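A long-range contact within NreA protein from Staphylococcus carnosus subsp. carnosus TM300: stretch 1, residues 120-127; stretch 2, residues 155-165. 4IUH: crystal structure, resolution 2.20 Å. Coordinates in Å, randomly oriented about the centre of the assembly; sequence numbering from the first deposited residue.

Stretch 1 120-127: AIPLWKNN
Stretch 2 (155-165) RLGSFTDEINK

One antiparallel bridge is all that pairs the extended strand of stretch 1, residues 120-125, with stretch 2, which has no regular helix or strand. Trp 124 (phi/psi -102/138) pairs with Thr 160 (-129/175), CA to CA 5.0 Å. Trp 124 N donates to Thr 160 O at 2.7 Å, nearly straight at 172°. Thr 160 N returns to Trp 124 O at 3.0 Å. Three CA-H...O contacts flank the pair, the shortest from Phe 159 CA to Trp 124 O at 3.3 Å.

Stretch 2 enters from a type II' turn, Leu 156 to Phe 159, where Gly 157 takes phi 68°, psi -131°; positive phi favours glycine. It leaves toward a type II turn, Glu 162 to Lys 165, closed by Lys 165 N to Glu 162 O at 3.1 Å.

The CA-to-CB bond of Trp 124 points sideways; chi1 is m, chi2 66°. Lys 165 (m, m, t, t) lays methylenes over one indole face, Lys 165 CG 4.0 Å from the Trp 124 six-membered ring centroid. This leaves Lys 165 NZ free to hydrogen-bond Thr 160 OG1 at 3.1 Å; Thr 160 is p. Trp 124 NE1 is buried without a partner. Pro 122 CG lies 3.5 Å from Glu 162 OE2.

Leu 123 (m, t) is buried and packs on two apolar side chains. Leu 123 CD2 lies 4.0 Å from Leu 156 CD2 (Leu 156 t, p). Leu 123 CD1 sits over a face of Phe 159 (m, chi2 -49°), 4.2 Å from Phe 159 CD2.

Together the stretches bury 578 Å².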

# COMPACT_ATOMS: atom_id res chain seq x y z
N ALA A 120 -1.70 -4.33 2.96
CA ALA A 120 -1.34 -2.93 3.10
C ALA A 120 -0.68 -2.76 4.45
O ALA A 120 -1.26 -3.13 5.47
CB ALA A 120 -2.58 -2.05 2.99
N ILE A 121 0.53 -2.22 4.48
CA ILE A 121 1.29 -2.13 5.72
C ILE A 121 1.64 -0.69 6.10
O ILE A 121 2.21 0.04 5.29
CB ILE A 121 2.57 -2.97 5.65
CG1 ILE A 121 2.21 -4.44 5.42
CG2 ILE A 121 3.37 -2.83 6.92
CD1 ILE A 121 3.39 -5.27 4.98
N PRO A 122 1.30 -0.29 7.33
CA PRO A 122 1.63 1.04 7.83
C PRO A 122 3.13 1.28 7.85
O PRO A 122 3.87 0.43 8.35
CB PRO A 122 1.07 1.04 9.26
CG PRO A 122 0.96 -0.41 9.62
CD PRO A 122 0.62 -1.11 8.35
N LEU A 123 3.55 2.41 7.29
CA LEU A 123 4.94 2.82 7.32
C LEU A 123 5.14 3.83 8.44
O LEU A 123 4.53 4.90 8.45
CB LEU A 123 5.33 3.45 5.99
CG LEU A 123 5.23 2.57 4.74
CD1 LEU A 123 5.68 3.36 3.52
CD2 LEU A 123 6.05 1.28 4.90
N TRP A 124 6.01 3.49 9.39
CA TRP A 124 6.30 4.38 10.51
C TRP A 124 7.62 5.11 10.32
O TRP A 124 8.60 4.53 9.87
CB TRP A 124 6.33 3.59 11.81
CG TRP A 124 4.99 3.09 12.24
CD1 TRP A 124 4.23 2.15 11.61
CD2 TRP A 124 4.26 3.48 13.41
NE1 TRP A 124 3.06 1.94 12.31
CE2 TRP A 124 3.06 2.74 13.42
CE3 TRP A 124 4.51 4.38 14.44
CZ2 TRP A 124 2.11 2.88 14.42
CZ3 TRP A 124 3.56 4.53 15.44
CH2 TRP A 124 2.38 3.78 15.42
N LYS A 125 7.61 6.39 10.67
CA LYS A 125 8.81 7.20 10.71
C LYS A 125 8.84 7.84 12.10
O LYS A 125 7.83 8.39 12.54
CB LYS A 125 8.79 8.27 9.63
CG LYS A 125 10.07 9.07 9.55
CD LYS A 125 9.84 10.50 9.08
CE LYS A 125 9.35 10.54 7.64
NZ LYS A 125 9.36 11.93 7.09
N ASN A 126 9.98 7.75 12.77
CA ASN A 126 10.07 8.08 14.19
C ASN A 126 9.08 7.22 14.96
O ASN A 126 8.98 6.01 14.72
CB ASN A 126 9.80 9.57 14.44
CG ASN A 126 10.49 10.46 13.44
OD1 ASN A 126 11.55 10.13 12.92
ND2 ASN A 126 9.87 11.60 13.14
N ASN A 127 8.34 7.82 15.88
CA ASN A 127 7.33 7.09 16.63
C ASN A 127 5.92 7.38 16.14
O ASN A 127 4.96 7.29 16.90
CB ASN A 127 7.44 7.39 18.13
N ARG A 155 14.53 -2.51 5.05
CA ARG A 155 14.28 -2.96 3.69
C ARG A 155 13.65 -1.85 2.85
O ARG A 155 13.50 -1.98 1.64
CB ARG A 155 13.41 -4.21 3.68
CG ARG A 155 13.67 -5.12 2.49
CD ARG A 155 12.93 -6.43 2.61
NE ARG A 155 12.86 -7.11 1.32
CZ ARG A 155 12.22 -8.25 1.12
NH1 ARG A 155 11.58 -8.84 2.12
NH2 ARG A 155 12.20 -8.79 -0.09
N LEU A 156 13.29 -0.76 3.52
CA LEU A 156 12.67 0.37 2.85
C LEU A 156 13.11 1.66 3.53
O LEU A 156 12.27 2.43 4.02
CB LEU A 156 11.14 0.23 2.87
CG LEU A 156 10.37 1.07 1.85
CD1 LEU A 156 10.71 0.62 0.44
CD2 LEU A 156 8.88 0.99 2.10
N GLY A 157 14.41 1.88 3.58
CA GLY A 157 14.96 3.10 4.16
C GLY A 157 14.78 3.21 5.66
O GLY A 157 15.08 2.27 6.41
N SER A 158 14.28 4.36 6.10
CA SER A 158 14.11 4.64 7.52
C SER A 158 12.74 4.20 8.04
O SER A 158 12.43 4.38 9.22
CB SER A 158 14.32 6.13 7.79
OG SER A 158 13.26 6.90 7.25
N PHE A 159 11.92 3.64 7.16
CA PHE A 159 10.58 3.24 7.56
C PHE A 159 10.59 1.93 8.33
O PHE A 159 11.42 1.06 8.09
CB PHE A 159 9.65 3.14 6.34
CG PHE A 159 9.43 4.45 5.64
CD1 PHE A 159 9.08 5.58 6.35
CD2 PHE A 159 9.59 4.55 4.27
CE1 PHE A 159 8.88 6.79 5.71
CE2 PHE A 159 9.39 5.75 3.61
CZ PHE A 159 9.04 6.88 4.34
N THR A 160 9.67 1.81 9.27
CA THR A 160 9.44 0.55 9.97
C THR A 160 7.95 0.26 9.92
O THR A 160 7.16 1.08 9.42
CB THR A 160 9.92 0.60 11.44
OG1 THR A 160 9.15 1.57 12.17
CG2 THR A 160 11.40 0.96 11.53
N ASP A 161 7.55 -0.91 10.41
CA ASP A 161 6.13 -1.22 10.46
C ASP A 161 5.59 -1.11 11.88
O ASP A 161 6.26 -0.57 12.76
CB ASP A 161 5.82 -2.58 9.81
CG ASP A 161 6.64 -3.71 10.39
OD1 ASP A 161 7.08 -4.58 9.60
OD2 ASP A 161 6.85 -3.75 11.62
N GLU A 162 4.38 -1.61 12.09
CA GLU A 162 3.69 -1.45 13.37
C GLU A 162 4.24 -2.38 14.45
O GLU A 162 4.04 -2.15 15.64
CB GLU A 162 2.18 -1.68 13.19
CG GLU A 162 1.76 -3.13 12.97
CD GLU A 162 1.91 -3.59 11.52
OE1 GLU A 162 1.10 -4.44 11.09
OE2 GLU A 162 2.82 -3.11 10.81
N ILE A 163 4.93 -3.43 14.03
CA ILE A 163 5.44 -4.42 14.97
C ILE A 163 6.55 -3.83 15.85
O ILE A 163 7.50 -3.23 15.35
CB ILE A 163 5.90 -5.68 14.21
CG1 ILE A 163 4.71 -6.25 13.43
CG2 ILE A 163 6.48 -6.70 15.18
CD1 ILE A 163 5.07 -7.20 12.32
N ASN A 164 6.37 -4.00 17.17
CA ASN A 164 7.22 -3.42 18.23
C ASN A 164 6.87 -1.98 18.63
O ASN A 164 7.65 -1.32 19.33
CB ASN A 164 8.72 -3.53 17.94
CG ASN A 164 9.16 -4.96 17.70
OD1 ASN A 164 9.16 -5.44 16.57
ND2 ASN A 164 9.56 -5.64 18.77
N LYS A 165 5.71 -1.49 18.20
CA LYS A 165 5.27 -0.15 18.57
C LYS A 165 4.43 -0.15 19.85
O LYS A 165 3.33 -0.71 19.89
CB LYS A 165 4.48 0.51 17.43
CG LYS A 165 5.27 0.66 16.13
CD LYS A 165 6.54 1.47 16.32
CE LYS A 165 7.33 1.53 15.02
NZ LYS A 165 8.48 2.47 15.11